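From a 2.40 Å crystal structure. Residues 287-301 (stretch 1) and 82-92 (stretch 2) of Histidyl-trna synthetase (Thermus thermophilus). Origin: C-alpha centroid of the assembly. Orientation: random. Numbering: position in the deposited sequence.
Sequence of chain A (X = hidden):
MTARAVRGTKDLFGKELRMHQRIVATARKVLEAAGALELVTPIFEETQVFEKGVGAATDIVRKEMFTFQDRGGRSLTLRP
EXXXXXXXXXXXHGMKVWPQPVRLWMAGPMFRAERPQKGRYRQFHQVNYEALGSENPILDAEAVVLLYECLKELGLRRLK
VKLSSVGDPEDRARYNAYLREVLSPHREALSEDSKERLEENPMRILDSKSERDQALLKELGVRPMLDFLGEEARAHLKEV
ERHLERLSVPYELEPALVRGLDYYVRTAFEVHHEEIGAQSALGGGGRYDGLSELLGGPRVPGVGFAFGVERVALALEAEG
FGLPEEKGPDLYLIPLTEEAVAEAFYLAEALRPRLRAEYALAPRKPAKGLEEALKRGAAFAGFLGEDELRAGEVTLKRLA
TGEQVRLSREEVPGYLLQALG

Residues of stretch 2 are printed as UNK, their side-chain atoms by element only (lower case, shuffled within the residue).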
# COMPACT_ATOMS: atom_id res chain seq x y z
N ARG A 287 17.86 10.92 16.44
CA ARG A 287 16.97 11.69 17.31
C ARG A 287 16.66 13.05 16.69
O ARG A 287 17.52 13.66 16.04
CB ARG A 287 17.64 11.80 18.68
CG ARG A 287 16.86 12.52 19.75
CD ARG A 287 17.48 12.23 21.11
NE ARG A 287 17.18 10.87 21.57
CZ ARG A 287 15.98 10.49 22.02
NH1 ARG A 287 14.98 11.36 22.07
NH2 ARG A 287 15.78 9.25 22.43
N TYR A 288 15.44 13.53 16.89
CA TYR A 288 15.00 14.81 16.34
C TYR A 288 14.01 15.52 17.24
O TYR A 288 12.87 15.79 16.84
CB TYR A 288 14.34 14.57 14.99
CG TYR A 288 13.29 13.48 15.05
CD1 TYR A 288 12.00 13.75 15.51
CD2 TYR A 288 13.60 12.17 14.68
CE1 TYR A 288 11.05 12.75 15.62
CE2 TYR A 288 12.66 11.16 14.78
CZ TYR A 288 11.39 11.46 15.25
OH TYR A 288 10.47 10.45 15.38
N ASP A 289 14.45 15.87 18.44
CA ASP A 289 13.60 16.51 19.44
C ASP A 289 12.87 17.83 19.15
O ASP A 289 11.86 18.10 19.78
CB ASP A 289 14.40 16.62 20.74
CG ASP A 289 14.86 15.26 21.26
OD1 ASP A 289 15.65 15.22 22.23
OD2 ASP A 289 14.44 14.22 20.69
N GLY A 290 13.34 18.64 18.20
CA GLY A 290 12.64 19.90 17.95
C GLY A 290 11.66 19.98 16.78
O GLY A 290 11.14 21.06 16.48
N LEU A 291 11.37 18.86 16.14
CA LEU A 291 10.46 18.85 15.00
C LEU A 291 9.00 19.12 15.37
O LEU A 291 8.29 19.80 14.62
CB LEU A 291 10.57 17.51 14.25
CG LEU A 291 9.62 17.27 13.08
CD1 LEU A 291 9.88 18.27 11.98
CD2 LEU A 291 9.81 15.87 12.56
N SER A 292 8.56 18.60 16.50
CA SER A 292 7.18 18.80 16.94
C SER A 292 6.84 20.28 17.11
O SER A 292 5.82 20.76 16.60
CB SER A 292 6.93 18.06 18.25
OG SER A 292 5.59 18.24 18.68
N GLU A 293 7.68 21.01 17.84
CA GLU A 293 7.45 22.43 18.06
C GLU A 293 7.45 23.18 16.74
O GLU A 293 6.73 24.15 16.55
CB GLU A 293 8.53 22.99 19.00
CG GLU A 293 8.26 22.65 20.47
CD GLU A 293 9.52 22.62 21.33
OE1 GLU A 293 10.29 21.64 21.22
OE2 GLU A 293 9.73 23.57 22.11
N LEU A 294 8.26 22.69 15.81
CA LEU A 294 8.37 23.27 14.48
C LEU A 294 7.02 23.20 13.77
O LEU A 294 6.69 24.06 12.95
CB LEU A 294 9.45 22.51 13.70
CG LEU A 294 9.88 22.89 12.29
CD1 LEU A 294 8.75 22.63 11.32
CD2 LEU A 294 10.31 24.35 12.25
N LEU A 295 6.23 22.19 14.10
CA LEU A 295 4.92 22.00 13.49
C LEU A 295 3.80 22.65 14.30
O LEU A 295 2.64 22.64 13.89
CB LEU A 295 4.64 20.50 13.32
CG LEU A 295 5.65 19.76 12.43
CD1 LEU A 295 5.22 18.31 12.21
CD2 LEU A 295 5.76 20.49 11.09
N GLY A 296 4.15 23.21 15.45
CA GLY A 296 3.15 23.87 16.27
C GLY A 296 2.73 23.10 17.50
O GLY A 296 1.85 23.54 18.22
N GLY A 297 3.34 21.95 17.74
CA GLY A 297 2.97 21.17 18.91
C GLY A 297 3.92 21.37 20.07
O GLY A 297 4.90 22.11 19.97
N PRO A 298 3.64 20.73 21.21
CA PRO A 298 4.53 20.88 22.37
C PRO A 298 5.83 20.15 22.08
O PRO A 298 6.03 19.62 20.99
CB PRO A 298 3.73 20.22 23.49
CG PRO A 298 3.00 19.13 22.76
CD PRO A 298 2.50 19.86 21.53
N ARG A 299 6.71 20.12 23.07
CA ARG A 299 7.97 19.42 22.91
C ARG A 299 7.71 17.92 22.89
O ARG A 299 7.04 17.40 23.77
CB ARG A 299 8.91 19.75 24.08
CG ARG A 299 10.11 18.83 24.18
CD ARG A 299 10.88 19.04 25.47
NE ARG A 299 12.12 18.27 25.48
CZ ARG A 299 13.09 18.41 24.58
NH1 ARG A 299 12.96 19.28 23.59
NH2 ARG A 299 14.19 17.67 24.67
N VAL A 300 8.22 17.24 21.88
CA VAL A 300 8.05 15.79 21.77
C VAL A 300 9.35 15.16 21.30
O VAL A 300 9.70 15.24 20.13
CB VAL A 300 6.95 15.40 20.77
CG1 VAL A 300 6.87 13.87 20.66
CG2 VAL A 300 5.61 15.97 21.22
N PRO A 301 10.10 14.53 22.23
CA PRO A 301 11.37 13.88 21.89
C PRO A 301 11.10 12.76 20.89
O PRO A 301 10.08 12.09 20.97
CB PRO A 301 11.85 13.32 23.23
CG PRO A 301 11.16 14.20 24.25
CD PRO A 301 9.79 14.38 23.66
N UNK A 82 8.75 10.58 5.74
CA UNK A 82 7.75 10.03 6.63
C UNK A 82 7.67 10.63 8.02
O UNK A 82 6.57 10.77 8.56
N UNK A 83 8.81 11.01 8.58
CA UNK A 83 8.88 11.55 9.94
C UNK A 83 7.94 12.69 10.29
O UNK A 83 7.17 12.58 11.24
c UNK A 83 10.40 12.29 11.83
c UNK A 83 10.32 11.97 10.32
o UNK A 83 11.23 10.90 10.03
N UNK A 84 7.99 13.79 9.52
CA UNK A 84 7.11 14.92 9.79
C UNK A 84 5.64 14.53 9.76
O UNK A 84 4.84 15.01 10.56
c UNK A 84 7.38 16.05 8.80
N UNK A 85 5.27 13.66 8.82
CA UNK A 85 3.88 13.21 8.69
C UNK A 85 3.46 12.40 9.91
O UNK A 85 2.34 12.53 10.39
c UNK A 85 3.72 12.36 7.44
N UNK A 86 4.37 11.58 10.42
CA UNK A 86 4.07 10.76 11.59
C UNK A 86 3.96 11.62 12.84
O UNK A 86 3.06 11.41 13.65
c UNK A 86 6.03 6.29 11.54
c UNK A 86 5.06 8.68 10.60
s UNK A 86 6.45 7.60 10.36
c UNK A 86 5.14 9.67 11.75
N UNK A 87 4.86 12.59 12.98
CA UNK A 87 4.81 13.51 14.12
C UNK A 87 3.51 14.31 14.04
O UNK A 87 2.85 14.54 15.06
c UNK A 87 5.76 15.60 15.16
c UNK A 87 7.30 13.81 14.35
c UNK A 87 5.98 14.52 14.10
N UNK A 88 3.13 14.70 12.83
CA UNK A 88 1.90 15.46 12.61
C UNK A 88 0.70 14.60 13.01
O UNK A 88 -0.32 15.12 13.48
c UNK A 88 1.80 15.88 11.14
n UNK A 88 -2.30 13.90 10.63
n UNK A 88 -0.63 15.13 9.66
n UNK A 88 -1.29 13.14 8.73
c UNK A 88 -0.67 16.19 10.66
c UNK A 88 0.69 16.88 10.79
c UNK A 88 -1.41 14.06 9.67
N UNK A 89 0.81 13.29 12.84
CA UNK A 89 -0.27 12.38 13.21
C UNK A 89 -0.32 12.19 14.73
O UNK A 89 -1.40 12.13 15.32
c UNK A 89 -0.10 11.03 12.50
N UNK A 90 0.85 12.09 15.35
CA UNK A 90 0.96 11.90 16.80
C UNK A 90 0.26 13.09 17.48
O UNK A 90 -0.44 12.93 18.49
c UNK A 90 3.35 10.60 20.69
c UNK A 90 3.46 11.80 21.39
c UNK A 90 3.21 13.01 20.76
o UNK A 90 3.84 11.78 22.72
c UNK A 90 2.85 13.02 19.41
c UNK A 90 2.44 11.87 17.19
c UNK A 90 2.99 10.63 19.33
c UNK A 90 2.74 11.84 18.67
N UNK A 91 0.45 14.27 16.90
CA UNK A 91 -0.15 15.50 17.40
C UNK A 91 -1.65 15.53 17.17
O UNK A 91 -2.43 15.77 18.09
c UNK A 91 2.59 17.94 16.32
c UNK A 91 1.60 17.50 17.38
c UNK A 91 2.27 16.70 18.48
c UNK A 91 0.49 16.70 16.69
N UNK A 92 -2.07 15.28 15.93
CA UNK A 92 -3.48 15.33 15.59
C UNK A 92 -4.36 14.40 16.42
O UNK A 92 -5.47 14.77 16.80
c UNK A 92 -5.24 15.20 12.09
o UNK A 92 -4.43 15.82 11.36
c UNK A 92 -3.68 15.03 14.09
o UNK A 92 -6.17 14.51 11.62
c UNK A 92 -5.09 15.30 13.60

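Position 82 has backbone atoms and no side-chain atoms. It touches nothing on stretch 1. It is Gly-82.

Position 83 opens the helix. Its side chain has three atoms: a carbon carrying one oxygen and one carbon. The outer carbon lies over one face of the Tyr-288 ring and also touches Leu-291. This is Thr-83. Its CG2 is 3.9 Å from the centroid of the Tyr-288 ring, a CH-pi contact. The same CG2 is 3.7 Å from Leu-291 CD2.

Position 84 has a single side-chain carbon. The residue touches Leu-291 and Leu-295. It is Ala-84. The contacts here reach the backbone: Leu-291 CD2 is 4.0 Å from Ala-84 CA, and Leu-295 CD1 is 3.7 Å from Ala-84 O.

Position 85 also has one carbon. It points away from stretch 1. It is Ala-85.

Position 86 has an unbranched chain of two carbons, a sulfur and a last carbon. It makes no contact with stretch 1. Only methionine fits, so this is Met-86.

Position 87 has three carbons, the first carrying the other two. It faces stretch 1 and touches Tyr-288, Leu-291, Ser-292 and Leu-295. It is Val-87. Its CG2 is 3.7 Å from Leu-291 CD2 and 4.1 Å from Tyr-288 CE1. Its CG1 is 4.0 Å from Leu-295 CD1 and 3.9 Å from Ser-292 CA.

Position 88 has three carbons, a nitrogen, then a carbon carrying two more nitrogens. It touches Leu-295. The guanidinium marks Arg-88. Its CB is 4.3 Å from Leu-295 CD1, but its end leads away.

Position 89 has one carbon and is out of reach. It is Ala-89.

Position 90 has one carbon, then a six-carbon ring bearing an oxygen. The ring touches Val-300. It is Tyr-90. Its CE2 is 3.8 Å from Val-300 CG1.

Position 91 has four carbons, forked at the second. They touch Ser-292 and Gly-297, among others. It is Leu-91. Its CD1 is 3.7 Å from Ser-292 OG. Its CD2 is 4.2 Å from Gly-297 CA. A CB on Gly-297 would sit 2.8 Å from Leu-91 CG, a clash.

Position 92 has three carbons, the third carrying two oxygens. It does not touch stretch 1. It is Glu-92. Glu-92 OE1 forms a salt bridge with Arg-88 NH1 at 3.0 Å.

The contact is mainly apolar, with no hydrogen bonds across it. Thr-83, Val-87 and Leu-91 recur every four residues, so one side of the helix meets stretch 1. Ser-292 OG donates to Pro-298 O at 2.7 Å, tying the loop back to the short helix beside Leu-91. The two stretches bury 494 Å² together.

Stretch 2 (82-92) GTAAMVRAYLE
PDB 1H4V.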